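Local coordinates for protein periplasmic beta-glucosidase (PDB 6R5T) that probably hydrolyses terminal, non-reducing beta-D-glucosyl residues with release of beta-D-glucose in the periplasm, here as an inactive variant with lactose bound, at residues A[660-665]-A[710-714]; A[578-582]-A[667-673]; A[115-120]-A[332-336]; A[37-42]-A[61-67]. The protein carries 1 engineered substitution. Where two conformers were deposited one is given. Residue numbers count along the deposited sequence, not the author numbering.

Interaction 1. Residues A[660-665]-A[710-714]; sequences QDPVAS and EPGEF. With MG (magnesium ion), chain F.
A magnesium ion fills the gap between loop 660-665 and residues 710-711, which lead into strand 712-714. Set Asp661 CA 4.9 Å from Phe714 CA and Ala664 CA 7.0 Å from Glu710 CA. Pro662 turns the loop (phi/psi -71/-14), bringing Val663 O to 2.0 Å from MG, beside Asp661 OD1 (chi1 t) at 2.1 Å. Waters 1, 3, 4 and 5, each 2.1 Å from MG, complete six ligands, so segment 710-714 meets the ion through water alone: water 4 donates to Glu710 O, water 5 to Pro711 O and water 3 to Glu713 O, each at 2.7 Å, while water 3 accepts from Val663 N (3.2 Å). Water 1 lies within hydrogen-bonding reach of Asp661 OD2 (2.6 Å) and Glu710 OE1 (2.9 Å); Glu710 N donates to water 2 (3.0 Å). Glu710, chi1 m and chi2 t, takes bonds from Ser665 N to OE1 (3.1 Å) and Ser665 OG to OE2 (2.8 Å). Asp661 OD2 also pairs with Arg668, and Val663 touches Gly269 of the second subunit. This metal site lies in the fibronectin type III-like domain, where Phe700 of strand 700-701 packs against Asp661, Ala664, Ser665 and Glu710, and Gln660 and Phe714 belong to adjacent antiparallel strands.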
loop_
_atom_site.group_PDB
_atom_site.type_symbol
_atom_site.label_atom_id
_atom_site.label_comp_id
_atom_site.label_asym_id
_atom_site.label_seq_id
_atom_site.Cartn_x
_atom_site.Cartn_y
_atom_site.Cartn_z
ATOM N N GLN A 660 -17.881 -1.029 17.708
ATOM C CA GLN A 660 -16.836 -2.053 17.624
ATOM C C GLN A 660 -17.472 -3.403 17.970
ATOM O O GLN A 660 -18.291 -3.459 18.924
ATOM C CB GLN A 660 -15.662 -1.785 18.557
ATOM C CG GLN A 660 -14.542 -2.815 18.428
ATOM C CD GLN A 660 -13.450 -2.618 19.450
ATOM O OE1 GLN A 660 -13.603 -1.842 20.386
ATOM N NE2 GLN A 660 -12.312 -3.299 19.256
ATOM N N ASP A 661 -17.052 -4.433 17.257
ATOM C CA ASP A 661 -17.423 -5.831 17.564
ATOM C C ASP A 661 -16.153 -6.525 18.040
ATOM O O ASP A 661 -15.358 -6.962 17.212
ATOM C CB ASP A 661 -17.969 -6.474 16.299
ATOM C CG ASP A 661 -18.423 -7.914 16.460
ATOM O OD1 ASP A 661 -18.271 -8.445 17.600
ATOM O OD2 ASP A 661 -18.848 -8.496 15.449
ATOM N N PRO A 662 -15.857 -6.485 19.356
ATOM C CA PRO A 662 -14.524 -6.855 19.815
ATOM C C PRO A 662 -14.172 -8.334 19.741
ATOM O O PRO A 662 -12.985 -8.646 19.934
ATOM C CB PRO A 662 -14.515 -6.349 21.256
ATOM C CG PRO A 662 -15.979 -6.440 21.663
ATOM C CD PRO A 662 -16.707 -5.951 20.432
ATOM N N VAL A 663 -15.160 -9.224 19.542
ATOM C CA VAL A 663 -14.879 -10.666 19.410
ATOM C C VAL A 663 -15.685 -11.148 18.216
ATOM O O VAL A 663 -16.904 -11.031 18.219
ATOM C CB VAL A 663 -15.247 -11.468 20.669
ATOM C CG1 VAL A 663 -15.004 -12.956 20.397
ATOM C CG2 VAL A 663 -14.499 -10.977 21.891
ATOM N N ALA A 664 -15.031 -11.643 17.203
ATOM C CA ALA A 664 -15.723 -12.038 15.971
ATOM C C ALA A 664 -14.932 -13.117 15.250
ATOM O O ALA A 664 -13.766 -13.338 15.583
ATOM C CB ALA A 664 -15.981 -10.848 15.078
ATOM N N SER A 665 -15.556 -13.734 14.271
ATOM C CA SER A 665 -14.932 -14.821 13.469
ATOM C C SER A 665 -13.915 -14.261 12.467
ATOM O O SER A 665 -13.202 -15.078 11.862
ATOM C CB SER A 665 -15.979 -15.666 12.774
ATOM O OG SER A 665 -16.763 -14.889 11.885
ATOM N N GLU A 710 -22.931 -11.866 14.951
ATOM C CA GLU A 710 -22.689 -12.924 15.941
ATOM C C GLU A 710 -23.100 -12.438 17.322
ATOM O O GLU A 710 -22.834 -11.292 17.711
ATOM C CB GLU A 710 -21.229 -13.350 15.915
ATOM C CG GLU A 710 -20.818 -13.844 14.544
ATOM C CD GLU A 710 -19.336 -14.069 14.369
ATOM O OE1 GLU A 710 -18.550 -13.326 14.972
ATOM O OE2 GLU A 710 -18.991 -15.016 13.645
ATOM N N PRO A 711 -23.743 -13.308 18.135
ATOM C CA PRO A 711 -24.060 -12.912 19.492
ATOM C C PRO A 711 -22.786 -12.573 20.259
ATOM O O PRO A 711 -21.705 -13.111 19.968
ATOM C CB PRO A 711 -24.753 -14.154 20.099
ATOM C CG PRO A 711 -24.250 -15.329 19.229
ATOM C CD PRO A 711 -23.981 -14.745 17.862
ATOM N N GLY A 712 -22.916 -11.699 21.240
ATOM C CA GLY A 712 -21.797 -11.205 22.038
ATOM C C GLY A 712 -21.806 -9.704 22.202
ATOM O O GLY A 712 -22.796 -9.015 21.875
ATOM N N GLU A 713 -20.678 -9.205 22.709
ATOM C CA GLU A 713 -20.542 -7.806 23.070
ATOM C C GLU A 713 -20.455 -6.938 21.810
ATOM O O GLU A 713 -19.764 -7.316 20.842
ATOM C CB GLU A 713 -19.266 -7.590 23.890
ATOM C CG GLU A 713 -19.134 -6.169 24.405
ATOM C CD GLU A 713 -17.862 -5.914 25.195
ATOM O OE1 GLU A 713 -17.001 -6.834 25.217
ATOM O OE2 GLU A 713 -17.742 -4.821 25.798
ATOM N N PHE A 714 -21.074 -5.777 21.862
ATOM C CA PHE A 714 -20.769 -4.646 20.954
ATOM C C PHE A 714 -20.472 -3.436 21.804
ATOM O O PHE A 714 -21.137 -3.221 22.829
ATOM C CB PHE A 714 -21.929 -4.379 20.011
ATOM C CG PHE A 714 -22.104 -5.466 19.006
ATOM C CD1 PHE A 714 -22.863 -6.582 19.308
ATOM C CD2 PHE A 714 -21.476 -5.419 17.776
ATOM C CE1 PHE A 714 -22.996 -7.599 18.392
ATOM C CE2 PHE A 714 -21.576 -6.471 16.874
ATOM C CZ PHE A 714 -22.355 -7.556 17.176
HETATM MG MG MG F . -18.779 -10.316 18.415
HETATM O O HOH W 1 -19.158 -10.914 16.405
HETATM O O HOH W 2 -21.502 -9.333 14.456
HETATM O O HOH W 3 -18.259 -9.443 20.255
HETATM O O HOH W 4 -20.786 -9.817 18.756
HETATM O O HOH W 5 -19.230 -12.217 19.275
#

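Interaction 2. Residues A[578-582]-A[667-673]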
loop_
_atom_site.group_PDB
_atom_site.type_symbol
_atom_site.label_atom_id
_atom_site.label_comp_id
_atom_site.label_asym_id
_atom_site.label_seq_id
_atom_site.Cartn_x
_atom_site.Cartn_y
_atom_site.Cartn_z
ATOM N N TYR A 578 -9.246 5.424 9.821
ATOM C CA TYR A 578 -9.680 5.281 11.225
ATOM C C TYR A 578 -10.228 3.860 11.522
ATOM O O TYR A 578 -10.066 3.393 12.644
ATOM C CB TYR A 578 -10.713 6.352 11.609
ATOM C CG TYR A 578 -12.096 5.942 11.205
ATOM C CD1 TYR A 578 -12.570 6.089 9.912
ATOM C CD2 TYR A 578 -12.917 5.297 12.126
ATOM C CE1 TYR A 578 -13.814 5.633 9.535
ATOM C CE2 TYR A 578 -14.160 4.833 11.754
ATOM C CZ TYR A 578 -14.605 4.977 10.466
ATOM O OH TYR A 578 -15.779 4.418 10.073
ATOM N N ASN A 579 -10.786 3.188 10.535
ATOM C CA ASN A 579 -11.450 1.870 10.733
ATOM C C ASN A 579 -10.485 0.764 10.357
ATOM O O ASN A 579 -10.794 -0.119 9.507
ATOM C CB ASN A 579 -12.787 1.811 10.005
ATOM C CG ASN A 579 -12.706 2.142 8.531
ATOM O OD1 ASN A 579 -11.824 2.871 8.077
ATOM N ND2 ASN A 579 -13.676 1.646 7.750
ATOM N N HIS A 580 -9.316 0.830 10.959
ATOM C CA HIS A 580 -8.271 -0.201 10.789
ATOM C C HIS A 580 -8.456 -1.313 11.803
ATOM O O HIS A 580 -9.191 -1.188 12.787
ATOM C CB HIS A 580 -6.898 0.473 10.894
ATOM C CG HIS A 580 -6.636 1.171 12.188
ATOM N ND1 HIS A 580 -6.313 0.499 13.358
ATOM C CD2 HIS A 580 -6.777 2.476 12.547
ATOM C CE1 HIS A 580 -6.173 1.390 14.335
ATOM N NE2 HIS A 580 -6.489 2.551 13.899
ATOM N N LEU A 581 -7.722 -2.387 11.582
ATOM C CA LEU A 581 -7.750 -3.542 12.522
ATOM C C LEU A 581 -6.747 -3.317 13.659
ATOM O O LEU A 581 -5.771 -2.505 13.539
ATOM C CB LEU A 581 -7.456 -4.839 11.775
ATOM C CG LEU A 581 -8.350 -5.164 10.584
ATOM C CD1 LEU A 581 -8.067 -6.558 10.066
ATOM C CD2 LEU A 581 -9.823 -4.991 10.895
ATOM N N ASN A 582 -6.953 -4.007 14.775
ATOM C CA ASN A 582 -6.159 -3.736 15.981
ATOM C C ASN A 582 -4.726 -4.273 15.829
ATOM O O ASN A 582 -3.839 -3.715 16.407
ATOM C CB ASN A 582 -6.887 -4.297 17.216
ATOM C CG ASN A 582 -6.452 -3.636 18.495
ATOM O OD1 ASN A 582 -6.224 -2.418 18.511
ATOM N ND2 ASN A 582 -6.330 -4.443 19.551
ATOM N N SER A 667 -11.180 -10.620 12.406
ATOM C CA SER A 667 -10.715 -9.424 13.136
ATOM C C SER A 667 -11.458 -8.199 12.585
ATOM O O SER A 667 -11.374 -7.949 11.370
ATOM C CB SER A 667 -9.227 -9.274 12.932
ATOM O OG SER A 667 -8.739 -8.229 13.757
ATOM N N ARG A 668 -12.256 -7.534 13.408
ATOM C CA ARG A 668 -13.093 -6.401 12.947
ATOM C C ARG A 668 -12.429 -5.095 13.369
ATOM O O ARG A 668 -11.637 -5.020 14.303
ATOM C CB ARG A 668 -14.530 -6.578 13.431
ATOM C CG ARG A 668 -15.149 -7.827 12.793
ATOM C CD ARG A 668 -16.634 -7.865 12.742
ATOM N NE ARG A 668 -17.171 -6.689 12.079
ATOM C CZ ARG A 668 -18.361 -6.173 12.304
ATOM N NH1 ARG A 668 -19.221 -6.681 13.193
ATOM N NH2 ARG A 668 -18.740 -5.117 11.597
ATOM N N PRO A 669 -12.765 -4.012 12.671
ATOM C CA PRO A 669 -12.135 -2.732 12.937
ATOM C C PRO A 669 -12.300 -2.244 14.364
ATOM O O PRO A 669 -13.245 -2.553 15.084
ATOM C CB PRO A 669 -12.766 -1.775 11.947
ATOM C CG PRO A 669 -13.273 -2.661 10.851
ATOM C CD PRO A 669 -13.693 -3.951 11.524
ATOM N N VAL A 670 -11.357 -1.427 14.777
ATOM C CA VAL A 670 -11.382 -0.857 16.150
ATOM C C VAL A 670 -12.614 0.055 16.329
ATOM O O VAL A 670 -13.145 0.098 17.459
ATOM C CB VAL A 670 -10.082 -0.122 16.472
ATOM C CG1 VAL A 670 -8.915 -1.095 16.458
ATOM C CG2 VAL A 670 -9.860 1.048 15.527
ATOM N N LYS A 671 -13.082 0.668 15.242
ATOM C CA LYS A 671 -14.316 1.472 15.215
ATOM C C LYS A 671 -14.860 1.455 13.803
ATOM O O LYS A 671 -14.046 1.464 12.845
ATOM C CB LYS A 671 -14.018 2.975 15.417
ATOM C CG LYS A 671 -13.655 3.304 16.820
ATOM C CD LYS A 671 -13.671 4.752 17.075
ATOM C CE LYS A 671 -13.512 5.010 18.547
ATOM N NZ LYS A 671 -12.274 4.412 19.086
ATOM N N GLU A 672 -16.177 1.554 13.660
ATOM C CA GLU A 672 -16.800 1.692 12.343
ATOM C C GLU A 672 -17.941 2.713 12.484
ATOM O O GLU A 672 -18.766 2.537 13.387
ATOM C CB GLU A 672 -17.367 0.376 11.829
ATOM C CG GLU A 672 -16.313 -0.671 11.509
ATOM C CD GLU A 672 -16.851 -1.885 10.756
ATOM O OE1 GLU A 672 -17.557 -2.672 11.425
ATOM O OE2 GLU A 672 -16.567 -2.065 9.519
ATOM N N LEU A 673 -17.971 3.767 11.687
ATOM C CA LEU A 673 -19.079 4.747 11.772
ATOM C C LEU A 673 -20.420 4.037 11.519
ATOM O O LEU A 673 -20.538 3.326 10.496
ATOM C CB LEU A 673 -18.875 5.848 10.762
ATOM C CG LEU A 673 -19.846 7.012 10.854
ATOM C CD1 LEU A 673 -19.578 7.859 12.080
ATOM C CD2 LEU A 673 -19.699 7.863 9.618
HETATM O O HOH W 6 -16.467 0.653 8.530
HETATM O O HOH W 7 -9.160 -5.736 14.995
#
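Two loop segments run roughly antiparallel here, their end-to-end directions 157° apart, with Leu581 CA 4.5 Å from Pro669 CA. Tyr578, in a p rotamer (chi1 84°), carries its ring along segment 667-673 until OH accepts a bond from Leu673 N at 2.8 Å; the same hydroxyl is hydrogen-bonded to Asp145. Asn579 centres an inverse gamma turn, and its side chain, also p, puts ND2 on water 6, which passes the link on to Glu672 OE2. His580 turns its CB away from the other loop, yet chi1 of 59° swings the imidazole back: ND1 donates to Leu581 O (3.1 Å), and Val670 CG2 lies 4.1 Å from the ring centroid, a CH-pi contact over the face. The backbone clasp beside it is Val670 N to His580 O, 3.0 Å. Leu581, m and t, lays CD2 4.1 Å from Pro669 CD and 3.4 Å from Ser667 O. Water 7 closes that end, joining Asn582 N, Ser667 OG and Arg668 O. The CA-to-CB bond of Arg668 points away, and its NH2 forms a salt bridge with Glu672 OE1 at 2.7 Å. The contact joins the glycoside hydrolase C-terminal domain to the fibronectin-like domain. Asn582 and Ser667 bond to Lys264 and His265 of the second subunit, whereas Lys671 and Leu673 pack on Tyr658 of strand 651-660, which neighbours strand 672-681.

Interaction 3. Residues A[115-120]-A[332-336]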
loop_
_atom_site.group_PDB
_atom_site.type_symbol
_atom_site.label_atom_id
_atom_site.label_comp_id
_atom_site.label_asym_id
_atom_site.label_seq_id
_atom_site.Cartn_x
_atom_site.Cartn_y
_atom_site.Cartn_z
ATOM N N SER A 115 -29.652 19.959 -16.925
ATOM C CA SER A 115 -30.900 19.673 -17.696
ATOM C C SER A 115 -31.373 20.989 -18.339
ATOM O O SER A 115 -31.866 20.944 -19.502
ATOM C CB SER A 115 -31.937 19.020 -16.818
ATOM O OG SER A 115 -32.357 19.887 -15.742
ATOM N N ALA A 116 -31.129 22.134 -17.700
ATOM C CA ALA A 116 -31.495 23.458 -18.283
ATOM C C ALA A 116 -30.705 23.706 -19.554
ATOM O O ALA A 116 -31.183 24.470 -20.430
ATOM C CB ALA A 116 -31.264 24.595 -17.294
ATOM N N ASP A 117 -29.536 23.082 -19.707
ATOM C CA ASP A 117 -28.696 23.195 -20.912
ATOM C C ASP A 117 -28.944 22.023 -21.872
ATOM O O ASP A 117 -28.278 22.021 -22.912
ATOM C CB ASP A 117 -27.214 23.301 -20.554
ATOM C CG ASP A 117 -26.851 24.630 -19.897
ATOM O OD1 ASP A 117 -27.626 25.638 -20.075
ATOM O OD2 ASP A 117 -25.777 24.703 -19.262
ATOM N N GLY A 118 -29.862 21.097 -21.535
ATOM C CA GLY A 118 -30.218 20.003 -22.452
ATOM C C GLY A 118 -29.566 18.680 -22.124
ATOM O O GLY A 118 -29.852 17.673 -22.806
ATOM N N LEU A 119 -28.732 18.621 -21.084
ATOM C CA LEU A 119 -28.161 17.306 -20.699
ATOM C C LEU A 119 -29.166 16.377 -20.027
ATOM O O LEU A 119 -29.991 16.802 -19.220
ATOM C CB LEU A 119 -26.971 17.565 -19.762
ATOM C CG LEU A 119 -25.790 18.198 -20.486
ATOM C CD1 LEU A 119 -24.864 18.883 -19.472
ATOM C CD2 LEU A 119 -25.043 17.193 -21.373
ATOM N N ASP A 120 -29.032 15.064 -20.282
ATOM C CA ASP A 120 -29.906 14.023 -19.735
ATOM C C ASP A 120 -29.210 13.201 -18.650
ATOM O O ASP A 120 -29.895 12.467 -17.960
ATOM C CB ASP A 120 -30.292 13.007 -20.805
ATOM C CG ASP A 120 -30.894 13.597 -22.062
ATOM O OD1 ASP A 120 -31.965 14.254 -21.916
ATOM O OD2 ASP A 120 -30.249 13.528 -23.126
ATOM N N ARG A 332 -37.537 17.453 -24.640
ATOM C CA ARG A 332 -38.142 17.820 -23.329
ATOM C C ARG A 332 -37.175 18.637 -22.468
ATOM O O ARG A 332 -37.671 19.446 -21.657
ATOM C CB ARG A 332 -38.639 16.586 -22.602
ATOM C CG ARG A 332 -37.545 15.602 -22.188
ATOM C CD ARG A 332 -38.078 14.238 -21.834
ATOM N NE ARG A 332 -39.119 14.312 -20.830
ATOM C CZ ARG A 332 -40.441 14.199 -21.041
ATOM N NH1 ARG A 332 -40.918 13.889 -22.227
ATOM N NH2 ARG A 332 -41.274 14.328 -20.042
ATOM N N ARG A 333 -35.853 18.509 -22.663
ATOM C CA ARG A 333 -34.866 19.334 -21.917
ATOM C C ARG A 333 -34.316 20.459 -22.797
ATOM O O ARG A 333 -33.337 21.100 -22.406
ATOM C CB ARG A 333 -33.755 18.411 -21.381
ATOM C CG ARG A 333 -34.278 17.413 -20.370
ATOM C CD ARG A 333 -33.130 16.560 -19.781
ATOM N NE ARG A 333 -33.707 15.731 -18.769
ATOM C CZ ARG A 333 -34.381 14.595 -18.966
ATOM N NH1 ARG A 333 -34.392 13.988 -20.138
ATOM N NH2 ARG A 333 -34.940 14.015 -17.943
ATOM N N LEU A 334 -34.916 20.699 -23.985
ATOM C CA LEU A 334 -34.331 21.617 -24.995
ATOM C C LEU A 334 -35.264 22.791 -25.323
ATOM O O LEU A 334 -34.953 23.494 -26.267
ATOM C CB LEU A 334 -33.980 20.784 -26.216
ATOM C CG LEU A 334 -32.851 19.794 -25.964
ATOM C CD1 LEU A 334 -32.685 18.842 -27.122
ATOM C CD2 LEU A 334 -31.564 20.559 -25.713
ATOM N N GLY A 335 -36.323 22.962 -24.556
ATOM C CA GLY A 335 -37.349 24.015 -24.750
ATOM C C GLY A 335 -38.058 23.860 -26.088
ATOM O O GLY A 335 -38.034 22.731 -26.670
ATOM N N LYS A 336 -38.610 24.974 -26.588
ATOM C CA LYS A 336 -39.369 25.054 -27.876
ATOM C C LYS A 336 -38.480 25.599 -28.988
ATOM O O LYS A 336 -37.583 26.395 -28.718
ATOM C CB LYS A 336 -40.565 26.007 -27.770
ATOM C CG LYS A 336 -41.417 25.904 -26.509
ATOM C CD LYS A 336 -42.444 24.798 -26.532
ATOM C CE LYS A 336 -42.167 23.671 -25.560
ATOM N NZ LYS A 336 -43.373 22.832 -25.358
HETATM O O HOH W 8 -32.272 23.565 -22.673
#
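Arg333 NH1 makes a salt bridge with Asp120 OD1 at 3.0 Å. Both groups are held from elsewhere too: Arg333 NH1 also donates to Leu324 O and NE to Ser170 O, and Asp120 OD2 accepts from His76 N in strand 75-78. Further out, water 8 donates to both Ala116 O and Arg333 O, 2.7 Å each, tying the C-terminal end of helix 100-116, in the TIM-type barrel domain, to the loop between helices 307-323 and 352-362. Helix 100-116 finishes in a Schellman motif, in which Gly118 has phi 101° and its N bonds Ser115 O at 2.9 Å. Gly118 CA makes a CA-H...O contact with Arg333 O, 3.3 Å, and lies 3.6 Å from Leu334 CD2; a CB there would clash with that methyl. The extended Arg333 chain runs past Ser115, CD to CB 4.0 Å. In this buried packing, the arginine's charge is met by the Asp120 carboxylate and the carbonyls of Leu324 and Ser170, while Leu119 O, 3.2 Å from Arg333 CD, is left without a hydrogen-bond partner.

Interaction 4. Residues A[37-42]-A[61-67]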
loop_
_atom_site.group_PDB
_atom_site.type_symbol
_atom_site.label_atom_id
_atom_site.label_comp_id
_atom_site.label_asym_id
_atom_site.label_seq_id
_atom_site.Cartn_x
_atom_site.Cartn_y
_atom_site.Cartn_z
ATOM N N LEU A 37 -19.609 13.010 -37.354
ATOM C CA LEU A 37 -20.505 12.552 -36.281
ATOM C C LEU A 37 -21.967 12.837 -36.659
ATOM O O LEU A 37 -22.840 11.966 -36.484
ATOM C CB LEU A 37 -20.087 13.259 -34.994
ATOM C CG LEU A 37 -20.573 12.608 -33.716
ATOM C CD1 LEU A 37 -19.750 13.081 -32.508
ATOM C CD2 LEU A 37 -22.039 12.908 -33.522
ATOM N N MET A 38 -22.249 14.016 -37.177
ATOM C CA MET A 38 -23.615 14.384 -37.599
ATOM C C MET A 38 -24.093 13.407 -38.682
ATOM O O MET A 38 -25.246 12.967 -38.614
ATOM C CB MET A 38 -23.640 15.792 -38.195
ATOM C CG MET A 38 -22.956 16.844 -37.390
ATOM S SD MET A 38 -24.150 17.835 -36.536
ATOM C CE MET A 38 -24.625 16.552 -35.402
ATOM N N ALA A 39 -23.246 13.019 -39.621
ATOM C CA ALA A 39 -23.630 12.070 -40.698
ATOM C C ALA A 39 -23.922 10.714 -40.059
ATOM O O ALA A 39 -24.879 10.054 -40.446
ATOM C CB ALA A 39 -22.546 11.949 -41.733
ATOM N N ASP A 40 -23.142 10.336 -39.050
ATOM C CA ASP A 40 -23.364 9.036 -38.380
ATOM C C ASP A 40 -24.675 9.072 -37.621
ATOM O O ASP A 40 -25.374 8.039 -37.603
ATOM C CB ASP A 40 -22.194 8.650 -37.475
ATOM C CG ASP A 40 -21.020 8.032 -38.210
ATOM O OD1 ASP A 40 -21.087 7.887 -39.450
ATOM O OD2 ASP A 40 -20.026 7.707 -37.530
ATOM N N ILE A 41 -25.032 10.178 -36.987
ATOM C CA ILE A 41 -26.340 10.279 -36.290
ATOM C C ILE A 41 -27.463 10.100 -37.326
ATOM O O ILE A 41 -28.405 9.343 -37.055
ATOM C CB ILE A 41 -26.485 11.594 -35.531
ATOM C CG1 ILE A 41 -25.434 11.724 -34.418
ATOM C CG2 ILE A 41 -27.912 11.752 -35.046
ATOM C CD1 ILE A 41 -25.310 13.154 -33.913
ATOM N N ARG A 42 -27.339 10.738 -38.487
ATOM C CA ARG A 42 -28.410 10.674 -39.517
ATOM C C ARG A 42 -28.555 9.225 -39.968
ATOM O O ARG A 42 -29.656 8.859 -40.360
ATOM C CB ARG A 42 -28.086 11.594 -40.697
ATOM C CG ARG A 42 -28.167 13.088 -40.388
ATOM C CD ARG A 42 -28.101 13.957 -41.666
ATOM N NE ARG A 42 -26.807 13.917 -42.334
ATOM C CZ ARG A 42 -25.794 14.754 -42.078
ATOM N NH1 ARG A 42 -25.893 15.677 -41.140
ATOM N NH2 ARG A 42 -24.654 14.631 -42.731
ATOM N N MET A 61 -27.655 18.272 -32.614
ATOM C CA MET A 61 -27.472 16.806 -32.699
ATOM C C MET A 61 -28.816 16.087 -32.742
ATOM O O MET A 61 -28.984 15.130 -33.558
ATOM C CB MET A 61 -26.745 16.297 -31.470
ATOM C CG MET A 61 -25.505 17.046 -31.225
ATOM S SD MET A 61 -24.333 16.391 -32.305
ATOM C CE MET A 61 -22.962 16.466 -31.150
ATOM N N GLN A 62 -29.722 16.434 -31.837
ATOM C CA GLN A 62 -31.048 15.757 -31.762
ATOM C C GLN A 62 -31.785 15.965 -33.103
ATOM O O GLN A 62 -32.519 15.049 -33.557
ATOM C CB GLN A 62 -31.822 16.299 -30.575
ATOM C CG GLN A 62 -32.893 15.384 -30.026
ATOM C CD GLN A 62 -32.369 14.100 -29.389
ATOM O OE1 GLN A 62 -32.062 13.172 -30.106
ATOM N NE2 GLN A 62 -32.339 14.007 -28.056
ATOM N N ASP A 63 -31.562 17.118 -33.741
ATOM C CA ASP A 63 -32.187 17.413 -35.049
ATOM C C ASP A 63 -31.750 16.394 -36.102
ATOM O O ASP A 63 -32.543 16.138 -37.013
ATOM C CB ASP A 63 -31.886 18.822 -35.532
ATOM C CG ASP A 63 -32.628 19.926 -34.802
ATOM O OD1 ASP A 63 -33.601 19.680 -34.059
ATOM O OD2 ASP A 63 -32.202 21.049 -34.961
ATOM N N GLN A 64 -30.532 15.870 -36.031
ATOM C CA GLN A 64 -29.999 14.945 -37.050
ATOM C C GLN A 64 -30.752 13.625 -36.981
ATOM O O GLN A 64 -30.773 12.902 -37.992
ATOM C CB GLN A 64 -28.506 14.719 -36.897
ATOM C CG GLN A 64 -27.713 16.014 -36.930
ATOM C CD GLN A 64 -28.129 16.877 -38.095
ATOM O OE1 GLN A 64 -28.040 16.438 -39.245
ATOM N NE2 GLN A 64 -28.628 18.076 -37.799
ATOM N N VAL A 65 -31.301 13.277 -35.816
ATOM C CA VAL A 65 -32.028 11.991 -35.622
ATOM C C VAL A 65 -33.225 11.902 -36.575
ATOM O O VAL A 65 -33.538 10.794 -37.005
ATOM C CB VAL A 65 -32.458 11.859 -34.156
ATOM C CG1 VAL A 65 -33.467 10.781 -33.950
ATOM C CG2 VAL A 65 -31.240 11.629 -33.278
ATOM N N ARG A 66 -33.881 13.028 -36.825
ATOM C CA ARG A 66 -35.081 13.082 -37.705
ATOM C C ARG A 66 -34.736 12.487 -39.071
ATOM O O ARG A 66 -35.689 12.136 -39.816
ATOM C CB ARG A 66 -35.563 14.523 -37.888
ATOM C CG ARG A 66 -36.003 15.251 -36.620
ATOM C CD ARG A 66 -37.114 16.269 -36.906
ATOM N NE ARG A 66 -36.950 17.684 -36.554
ATOM C CZ ARG A 66 -36.354 18.602 -37.322
ATOM N NH1 ARG A 66 -35.767 18.249 -38.457
ATOM N NH2 ARG A 66 -36.312 19.867 -36.929
ATOM N N HIS A 67 -33.457 12.413 -39.471
ATOM C CA HIS A 67 -33.061 11.928 -40.818
ATOM C C HIS A 67 -32.802 10.420 -40.832
ATOM O O HIS A 67 -32.585 9.875 -41.903
ATOM C CB HIS A 67 -31.841 12.671 -41.368
ATOM C CG HIS A 67 -32.078 14.123 -41.556
ATOM N ND1 HIS A 67 -32.922 14.628 -42.545
ATOM C CD2 HIS A 67 -31.611 15.188 -40.869
ATOM C CE1 HIS A 67 -32.936 15.944 -42.460
ATOM N NE2 HIS A 67 -32.136 16.316 -41.446
#
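Helices 34-42 and 55-65 are successive outer helices of the TIM-type barrel of the N-terminal domain, following the neighbouring parallel strands 24-26 and 48-50. As expected for repeated beta-alpha units, they run in similar directions: the axes of helix segments 37-42 and 61-65 differ by 36° and approach to 8.4 Å. Apolar packing fills the seam. The CA-to-CB bond of Ile41 points toward the other helix, with CG2 3.5 Å from Gln64 CB and 3.8 Å from Val65 CG2, and CD1 3.7 Å from Met61 SD. Met38 bends through an off-well chi2 of -103° to set CE 3.5 Å from Gln64 CG, and Leu37 CD2 reaches Met61 SD at 4.3 Å. Leu37 and Met61 both rest on Ile49 of strand 48-50, so the interhelical core continues into the layer over the barrel. Polar bonding is confined to the outer margin. Arg42 NH1 donates to Gln64 OE1 at 3.0 Å and 160°, while Gln64 NE2 turns back to Ala60 O. A CA-H...O contact from Arg42 CA to Gln64 O (3.6 Å) and the pair Arg42 CD to His67 CD2 (3.8 Å) close the C-terminal end. The tightest apolar approach, between Met38 CE and Met61 SD, is unusually short at 3.1 Å.

Overall arrangement
The four contacts form two pairs on opposite sides of the chain's centre. Interactions 1 and 2, centres 12 Å apart, are fused through Arg668, whose NH1 meets Asp661 OD2 at 2.9 Å, so the domain junction is coupled directly to the magnesium site; both also touch the second subunit. Interactions 3 and 4, centres 17 Å apart, are linked by helix 55-65, which supplies segment 61-67 and on whose Ile58 both Leu119 and Leu334 of interaction 3 pack. Both belong to the outer part of the barrel domain, away from the sugar pocket: the side chain of Leu119 is about 11 Å from bound glucose and that of Leu37 about 13 Å from galactose. The centres of interactions 1 and 3 are about 52 Å apart.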